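Side-chain contacts in carboxylesterase (Uncultured bacterium, PDB 5GMX), which hydrolyses carboxylic esters as a family VIII carboxylesterase of the beta-lactamase fold, with added activity toward oxyimino cephalosporins: residues 20-25 with 32-37; 42-47 with 275-280; 332-337 with 382-387. All blocks are in the same frame, centred on the assembly; numbering follows the deposited sequence.

Contact 1 of 3, residues 20-25 with 32-37; sequences DAFAAN and VGASFG
The ring of F22 sets part of its edge against the peptide joining A34 and S35. Near the plane of that ring, at its far end, lie the carbonyl of A34 and the amide nitrogen of S35: F22 CZ stands 3.5 Å from A34 O and 4.0 Å from S35 N, so the ring ends against a peptide group of the strand. The methyl of A34 reaches the same corner, with A34 CB 3.9 Å from F22 CZ. On the F36 side the approach is oblique, F36 CB coming to 3.6 Å from F22 CE1. Outside the two segments, F26, one turn further along the helix, meets F22 edge-to-face.

F22 gets this far because CG stands anti to its backbone N (chi1 -171°), which sends the ring off the helix toward the sheet. F36 has the same first torsion, but its CB starts toward the helix while its ring turns off from it, so the two aromatic side chains pass one another running opposite ways. What F36 offers F22 is therefore mainly its CB; the F36 side chain also touches V18, M359 and, on helix 374-385, L379.

The arrangement is helix-on-sheet packing in the beta-lactamase fold: the N-terminal helix 16-27 turns back into strand 33-40 and lies nearly antiparallel to it, at 165° between the directions of the short segments, whose axes approach to 10.2 Å.

A34 and F36 direct their CB atoms to the helix, whereas that of S35 points away from it. S35 OG is bonded on that far side, to G272 N and A362 O, which gives its hydroxyl two partners within the buried interior.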
loop_
_atom_site.group_PDB
_atom_site.type_symbol
_atom_site.label_atom_id
_atom_site.label_comp_id
_atom_site.label_asym_id
_atom_site.label_seq_id
_atom_site.Cartn_x
_atom_site.Cartn_y
_atom_site.Cartn_z
ATOM N N ASP A 20 -7.233 4.650 23.822
ATOM C CA ASP A 20 -8.647 4.913 24.049
ATOM C C ASP A 20 -9.396 5.012 22.728
ATOM O O ASP A 20 -10.422 4.346 22.546
ATOM C CB ASP A 20 -8.837 6.189 24.879
ATOM C CG ASP A 20 -8.269 6.060 26.295
ATOM O OD1 ASP A 20 -8.105 4.914 26.776
ATOM O OD2 ASP A 20 -7.991 7.101 26.933
ATOM N N ALA A 21 -8.850 5.779 21.784
ATOM C CA ALA A 21 -9.519 5.935 20.496
ATOM C C ALA A 21 -9.682 4.562 19.850
ATOM O O ALA A 21 -10.767 4.225 19.366
ATOM C CB ALA A 21 -8.754 6.874 19.593
ATOM N N PHE A 22 -8.624 3.750 19.907
ATOM C CA PHE A 22 -8.680 2.424 19.305
ATOM C C PHE A 22 -9.853 1.660 19.931
ATOM O O PHE A 22 -10.747 1.170 19.219
ATOM C CB PHE A 22 -7.346 1.691 19.496
ATOM C CG PHE A 22 -7.236 0.398 18.725
ATOM C CD1 PHE A 22 -7.238 0.402 17.341
ATOM C CD2 PHE A 22 -7.090 -0.810 19.383
ATOM C CE1 PHE A 22 -7.129 -0.780 16.627
ATOM C CE2 PHE A 22 -6.985 -1.996 18.672
ATOM C CZ PHE A 22 -7.002 -1.982 17.296
ATOM N N ALA A 23 -9.893 1.649 21.266
ATOM C CA ALA A 23 -10.914 0.899 21.993
ATOM C C ALA A 23 -12.283 1.449 21.648
ATOM O O ALA A 23 -13.249 0.693 21.508
ATOM C CB ALA A 23 -10.673 0.966 23.502
ATOM N N ALA A 24 -12.347 2.770 21.482
ATOM C CA ALA A 24 -13.616 3.434 21.234
ATOM C C ALA A 24 -14.245 2.902 19.952
ATOM O O ALA A 24 -15.461 2.700 19.901
ATOM C CB ALA A 24 -13.432 4.940 21.159
ATOM N N ASN A 25 -13.420 2.617 18.939
ATOM C CA ASN A 25 -13.974 2.175 17.660
ATOM C C ASN A 25 -14.687 0.833 17.795
ATOM O O ASN A 25 -15.567 0.509 16.999
ATOM C CB ASN A 25 -12.888 2.085 16.591
ATOM C CG ASN A 25 -12.491 3.436 16.054
ATOM O OD1 ASN A 25 -13.306 4.350 15.992
ATOM N ND2 ASN A 25 -11.227 3.578 15.681
ATOM N N VAL A 32 -14.879 -5.446 13.844
ATOM C CA VAL A 32 -14.938 -6.836 14.255
ATOM C C VAL A 32 -13.573 -7.185 14.835
ATOM O O VAL A 32 -13.452 -7.460 16.031
ATOM C CB VAL A 32 -15.303 -7.771 13.110
ATOM C CG1 VAL A 32 -15.210 -9.217 13.575
ATOM C CG2 VAL A 32 -16.705 -7.455 12.629
ATOM N N GLY A 33 -12.548 -7.128 13.991
ATOM C CA GLY A 33 -11.173 -7.279 14.436
ATOM C C GLY A 33 -10.291 -6.195 13.842
ATOM O O GLY A 33 -10.541 -5.730 12.729
ATOM N N ALA A 34 -9.252 -5.795 14.569
ATOM C CA ALA A 34 -8.394 -4.724 14.084
ATOM C C ALA A 34 -7.031 -4.713 14.746
ATOM O O ALA A 34 -6.850 -5.185 15.875
ATOM C CB ALA A 34 -9.077 -3.374 14.274
ATOM N N SER A 35 -6.075 -4.140 14.029
ATOM C CA SER A 35 -4.729 -3.950 14.528
ATOM C C SER A 35 -4.249 -2.549 14.165
ATOM O O SER A 35 -4.609 -1.995 13.112
ATOM C CB SER A 35 -3.785 -4.994 13.951
ATOM O OG SER A 35 -3.671 -4.836 12.548
ATOM N N PHE A 36 -3.434 -1.988 15.050
ATOM C CA PHE A 36 -2.952 -0.625 14.922
ATOM C C PHE A 36 -1.501 -0.510 15.391
ATOM O O PHE A 36 -1.115 -1.074 16.421
ATOM C CB PHE A 36 -3.842 0.333 15.722
ATOM C CG PHE A 36 -3.345 1.751 15.728
ATOM C CD1 PHE A 36 -2.547 2.216 16.764
ATOM C CD2 PHE A 36 -3.637 2.604 14.680
ATOM C CE1 PHE A 36 -2.060 3.511 16.755
ATOM C CE2 PHE A 36 -3.162 3.907 14.670
ATOM C CZ PHE A 36 -2.383 4.363 15.710
ATOM N N GLY A 37 -0.705 0.251 14.656
ATOM C CA GLY A 37 0.660 0.527 15.061
ATOM C C GLY A 37 0.988 2.005 14.936
ATOM O O GLY A 37 0.432 2.722 14.091
#

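Contact 2 of 3, residues 42-47 with 275-280; sequences GEIVVD and IAKVYG
I44 and K277 meet through their aliphatic parts: I44 CG1 and K277 CG are 3.8 Å apart, and the two side chains cross at about a right angle. The terminal methyl of I44 reaches further across the helix surface, with I44 CD1 4.1 Å from A276 CB. With CG1 beside the backbone N, chi1 of -68° puts it on the helix side, and chi2 of -70° then sets where CD1 falls. The lysine is extended beyond CG, so its methylenes run past the isoleucine, K277 CE lying 4.1 Å from I44 CG1.

A water joins the backbones at one end of the contact. It accepts from G42 N at 3.0 Å and donates to G280 O at 2.9 Å, linking the residue just before the strand to the helix.

The next shell holds the lysine end and backs the isoleucine. K277 NZ is hydrogen-bonded to G196 O, and I44 also touches A39 of the neighbouring strand 33-40. V45 and V46 both face L38 in a classic beta bulge. D47 forms a salt bridge with R273 at the start of helix 272-283, a direct charged tie in addition to the water bridge.

Direct contact is thus apolar, I44 packing on the hydrocarbon part of a lysine whose charged end is used elsewhere; D47 OD2 stays 6.8 Å from K277 NZ, so any attraction between them is probably long-range.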
loop_
_atom_site.group_PDB
_atom_site.type_symbol
_atom_site.label_atom_id
_atom_site.label_comp_id
_atom_site.label_asym_id
_atom_site.label_seq_id
_atom_site.Cartn_x
_atom_site.Cartn_y
_atom_site.Cartn_z
ATOM N N GLY A 42 11.621 6.453 15.094
ATOM C CA GLY A 42 12.314 5.220 14.798
ATOM C C GLY A 42 12.032 4.084 15.757
ATOM O O GLY A 42 12.714 3.061 15.709
ATOM N N GLU A 43 11.028 4.242 16.617
ATOM C CA GLU A 43 10.659 3.142 17.506
ATOM C C GLU A 43 9.149 2.946 17.555
ATOM O O GLU A 43 8.396 3.919 17.595
ATOM C CB GLU A 43 11.193 3.400 18.927
ATOM C CG GLU A 43 12.722 3.591 19.036
ATOM C CD GLU A 43 13.547 2.336 18.700
ATOM O OE1 GLU A 43 12.977 1.226 18.601
ATOM O OE2 GLU A 43 14.780 2.468 18.525
ATOM N N ILE A 44 8.703 1.692 17.564
ATOM C CA ILE A 44 7.289 1.398 17.807
ATOM C C ILE A 44 6.903 1.739 19.254
ATOM O O ILE A 44 7.501 1.219 20.195
ATOM C CB ILE A 44 6.961 -0.081 17.524
ATOM C CG1 ILE A 44 7.089 -0.380 16.023
ATOM C CG2 ILE A 44 5.564 -0.433 18.031
ATOM C CD1 ILE A 44 5.989 0.270 15.158
ATOM N N VAL A 45 5.907 2.604 19.430
ATOM C CA VAL A 45 5.504 3.026 20.767
ATOM C C VAL A 45 4.044 2.692 21.049
ATOM O O VAL A 45 3.596 2.733 22.195
ATOM C CB VAL A 45 5.738 4.539 20.976
ATOM C CG1 VAL A 45 7.224 4.870 20.872
ATOM C CG2 VAL A 45 4.931 5.355 19.975
ATOM N N VAL A 46 3.296 2.377 19.996
ATOM C CA VAL A 46 1.952 1.825 20.150
ATOM C C VAL A 46 1.814 0.583 19.271
ATOM O O VAL A 46 2.170 0.598 18.092
ATOM C CB VAL A 46 0.846 2.834 19.786
ATOM C CG1 VAL A 46 -0.524 2.223 20.043
ATOM C CG2 VAL A 46 1.008 4.123 20.573
ATOM N N ASP A 47 1.309 -0.494 19.859
ATOM C CA ASP A 47 1.155 -1.768 19.178
ATOM C C ASP A 47 -0.055 -2.472 19.788
ATOM O O ASP A 47 0.059 -3.141 20.811
ATOM C CB ASP A 47 2.436 -2.601 19.322
ATOM C CG ASP A 47 2.339 -3.974 18.660
ATOM O OD1 ASP A 47 1.346 -4.242 17.948
ATOM O OD2 ASP A 47 3.281 -4.783 18.835
ATOM N N ILE A 275 2.885 -2.392 8.903
ATOM C CA ILE A 275 2.688 -1.136 8.186
ATOM C C ILE A 275 3.371 0.016 8.910
ATOM O O ILE A 275 4.095 0.814 8.300
ATOM C CB ILE A 275 1.190 -0.820 8.024
ATOM C CG1 ILE A 275 0.496 -1.924 7.228
ATOM C CG2 ILE A 275 0.990 0.528 7.355
ATOM C CD1 ILE A 275 -1.027 -1.816 7.251
ATOM N N ALA A 276 3.143 0.086 10.219
ATOM C CA ALA A 276 3.696 1.162 11.024
ATOM C C ALA A 276 5.211 1.084 11.095
ATOM O O ALA A 276 5.868 2.101 11.260
ATOM C CB ALA A 276 3.116 1.133 12.428
ATOM N N LYS A 277 5.764 -0.122 11.024
ATOM C CA LYS A 277 7.214 -0.254 11.026
ATOM C C LYS A 277 7.811 0.299 9.740
ATOM O O LYS A 277 8.800 1.036 9.787
ATOM C CB LYS A 277 7.638 -1.712 11.212
ATOM C CG LYS A 277 7.605 -2.161 12.670
ATOM C CD LYS A 277 8.045 -3.606 12.836
ATOM C CE LYS A 277 7.919 -4.017 14.316
ATOM N NZ LYS A 277 8.483 -5.370 14.563
ATOM N N VAL A 278 7.221 -0.052 8.594
ATOM C CA VAL A 278 7.760 0.479 7.335
ATOM C C VAL A 278 7.627 2.010 7.279
ATOM O O VAL A 278 8.608 2.731 7.002
ATOM C CB VAL A 278 7.081 -0.155 6.109
ATOM C CG1 VAL A 278 7.654 0.433 4.819
ATOM C CG2 VAL A 278 7.276 -1.663 6.132
ATOM N N TYR A 279 6.428 2.516 7.551
ATOM C CA TYR A 279 6.259 3.965 7.496
ATOM C C TYR A 279 7.019 4.671 8.619
ATOM O O TYR A 279 7.390 5.826 8.481
ATOM C CB TYR A 279 4.783 4.341 7.538
ATOM C CG TYR A 279 4.137 4.220 6.185
ATOM C CD1 TYR A 279 4.465 5.103 5.168
ATOM C CD2 TYR A 279 3.218 3.211 5.914
ATOM C CE1 TYR A 279 3.882 5.006 3.907
ATOM C CE2 TYR A 279 2.628 3.100 4.661
ATOM C CZ TYR A 279 2.968 4.005 3.659
ATOM O OH TYR A 279 2.399 3.904 2.416
ATOM N N GLY A 280 7.263 3.956 9.711
ATOM C CA GLY A 280 8.056 4.445 10.821
ATOM C C GLY A 280 9.490 4.665 10.382
ATOM O O GLY A 280 10.068 5.716 10.674
HETATM O O HOH W 1 9.262 6.691 13.337
#

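Contact 3 of 3, residues 332-337 with 382-387; sequences YGPNPD and AAYRCL
P334 sets its CD-CG edge over one face of the Y384 ring in a CH-pi contact, which joins the loop between strands 325-326 and 339-342 to the C-terminal helix 374-385 of the beta-lactamase fold. The evidence is the position of P334 CD, 3.5 Å from the centroid of the Y384 ring and only 5° off its normal, hence almost exactly over its centre. P334 CG sits over the same face but toward one side, 3.6 Å from Y384 CD1. The proline thus covers the aromatic ring with two of its methylenes, while the side chains themselves cross obliquely.

Y384 is turned for this by its first torsion, with CG beside the backbone N and anti to the carbonyl carbon (chi1 -82°), which carries the ring from the helix across to the loop. G333 CA approaches obliquely, 4.3 Å from Y384 CE2.

The phenolic end is held by polar partners. Y384 OH is hydrogen-bonded to D352 OD2, and D352 OD1 takes a bond from N335 ND2, so one carboxylate links the helix residue to the loop. N335 also shapes the loop internally: its OD1 accepts from D337 N in an Asx turn, the donor lying well above the carbonyl plane.

A single water completes the junction beside the proline-tyrosine pair: it donates to Y332 O at 2.8 Å and to Y384 OH at 2.9 Å, and accepts from N335 N at 2.9 Å.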
loop_
_atom_site.group_PDB
_atom_site.type_symbol
_atom_site.label_atom_id
_atom_site.label_comp_id
_atom_site.label_asym_id
_atom_site.label_seq_id
_atom_site.Cartn_x
_atom_site.Cartn_y
_atom_site.Cartn_z
ATOM N N TYR A 332 -4.129 12.558 6.026
ATOM C CA TYR A 332 -3.060 11.933 6.792
ATOM C C TYR A 332 -2.534 12.849 7.889
ATOM O O TYR A 332 -1.323 12.898 8.128
ATOM C CB TYR A 332 -1.898 11.527 5.870
ATOM C CG TYR A 332 -2.245 10.441 4.881
ATOM C CD1 TYR A 332 -3.107 9.408 5.231
ATOM C CD2 TYR A 332 -1.710 10.448 3.598
ATOM C CE1 TYR A 332 -3.428 8.418 4.333
ATOM C CE2 TYR A 332 -2.026 9.461 2.692
ATOM C CZ TYR A 332 -2.885 8.450 3.062
ATOM O OH TYR A 332 -3.203 7.465 2.155
ATOM N N GLY A 333 -3.438 13.576 8.549
ATOM C CA GLY A 333 -3.068 14.441 9.657
ATOM C C GLY A 333 -2.759 15.877 9.252
ATOM O O GLY A 333 -3.007 16.272 8.104
ATOM N N PRO A 334 -2.211 16.666 10.197
ATOM C CA PRO A 334 -1.933 18.109 10.068
ATOM C C PRO A 334 -0.672 18.504 9.280
ATOM O O PRO A 334 -0.562 19.672 8.908
ATOM C CB PRO A 334 -1.785 18.559 11.525
ATOM C CG PRO A 334 -1.284 17.350 12.230
ATOM C CD PRO A 334 -1.952 16.180 11.567
ATOM N N ASN A 335 0.261 17.586 9.043
ATOM C CA ASN A 335 1.414 17.906 8.200
ATOM C C ASN A 335 0.991 17.814 6.730
ATOM O O ASN A 335 0.626 16.734 6.247
ATOM C CB ASN A 335 2.605 16.979 8.515
ATOM C CG ASN A 335 3.823 17.232 7.619
ATOM O OD1 ASN A 335 3.860 18.181 6.832
ATOM N ND2 ASN A 335 4.836 16.375 7.752
ATOM N N PRO A 336 1.023 18.955 6.017
ATOM C CA PRO A 336 0.560 19.008 4.621
ATOM C C PRO A 336 1.392 18.143 3.669
ATOM O O PRO A 336 0.903 17.805 2.596
ATOM C CB PRO A 336 0.691 20.498 4.259
ATOM C CG PRO A 336 1.721 21.029 5.196
ATOM C CD PRO A 336 1.520 20.262 6.487
ATOM N N ASP A 337 2.611 17.782 4.063
ATOM C CA ASP A 337 3.481 16.965 3.218
ATOM C C ASP A 337 3.606 15.504 3.683
ATOM O O ASP A 337 4.531 14.792 3.283
ATOM C CB ASP A 337 4.863 17.608 3.127
ATOM C CG ASP A 337 4.836 18.917 2.356
ATOM O OD1 ASP A 337 3.921 19.092 1.514
ATOM O OD2 ASP A 337 5.731 19.764 2.582
ATOM N N ALA A 382 -6.307 11.468 17.718
ATOM C CA ALA A 382 -5.795 11.083 19.033
ATOM C C ALA A 382 -4.275 11.106 19.042
ATOM O O ALA A 382 -3.664 11.639 19.957
ATOM C CB ALA A 382 -6.306 9.714 19.428
ATOM N N ALA A 383 -3.674 10.531 18.005
ATOM C CA ALA A 383 -2.228 10.449 17.911
ATOM C C ALA A 383 -1.578 11.823 17.909
ATOM O O ALA A 383 -0.547 12.016 18.552
ATOM C CB ALA A 383 -1.826 9.684 16.672
ATOM N N TYR A 384 -2.162 12.778 17.186
ATOM C CA TYR A 384 -1.537 14.099 17.149
ATOM C C TYR A 384 -1.867 14.957 18.370
ATOM O O TYR A 384 -1.242 15.998 18.580
ATOM C CB TYR A 384 -1.898 14.837 15.860
ATOM C CG TYR A 384 -1.014 14.403 14.708
ATOM C CD1 TYR A 384 0.228 14.995 14.502
ATOM C CD2 TYR A 384 -1.399 13.373 13.855
ATOM C CE1 TYR A 384 1.058 14.589 13.461
ATOM C CE2 TYR A 384 -0.580 12.964 12.803
ATOM C CZ TYR A 384 0.645 13.576 12.620
ATOM O OH TYR A 384 1.456 13.179 11.593
ATOM N N ARG A 385 -2.822 14.528 19.188
ATOM C CA ARG A 385 -3.001 15.193 20.480
ATOM C C ARG A 385 -1.869 14.901 21.469
ATOM O O ARG A 385 -1.648 15.656 22.414
ATOM C CB ARG A 385 -4.329 14.788 21.109
ATOM C CG ARG A 385 -5.495 15.619 20.654
ATOM C CD ARG A 385 -6.707 15.341 21.509
ATOM N NE ARG A 385 -6.445 15.497 22.938
ATOM C CZ ARG A 385 -7.308 15.122 23.875
ATOM N NH1 ARG A 385 -8.463 14.582 23.509
ATOM N NH2 ARG A 385 -7.027 15.287 25.163
ATOM N N CYS A 386 -1.152 13.804 21.250
ATOM C CA CYS A 386 -0.120 13.362 22.183
ATOM C C CYS A 386 1.260 13.960 21.909
ATOM O O CYS A 386 2.243 13.582 22.552
ATOM C CB CYS A 386 -0.031 11.834 22.164
ATOM S SG CYS A 386 -1.549 11.004 22.695
ATOM N N LEU A 387 1.337 14.887 20.959
ATOM C CA LEU A 387 2.613 15.487 20.578
ATOM C C LEU A 387 2.756 16.910 21.116
ATOM O O LEU A 387 2.099 17.836 20.636
ATOM C CB LEU A 387 2.753 15.484 19.055
ATOM C CG LEU A 387 2.695 14.106 18.388
ATOM C CD1 LEU A 387 2.792 14.221 16.870
ATOM C CD2 LEU A 387 3.793 13.205 18.919
HETATM O O HOH W 2 0.453 14.689 9.330
#

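Overall arrangement
Followed from the N terminus, contact 1 closes the short turn between helix 16-27 and strand 33-40. Strand 43-51 comes next and opens contact 2, which closes only after 227 intervening residues, many of them helical, at helix 272-283. Contact 3 then closes 44 residues between the 332-337 loop and the C-terminal helix 374-385. The three are in series, none nested or crossed. Contacts 1 and 2 share the sheet through adjacent strands and touch, G37 C lying 3.4 Å from A276 CB. Contacts 1 and 3 meet where the terminal helices pack, A21 CB being 3.8 Å from A382 CB. Contacts 2 and 3 do not touch, their nearest atoms about 7 Å apart.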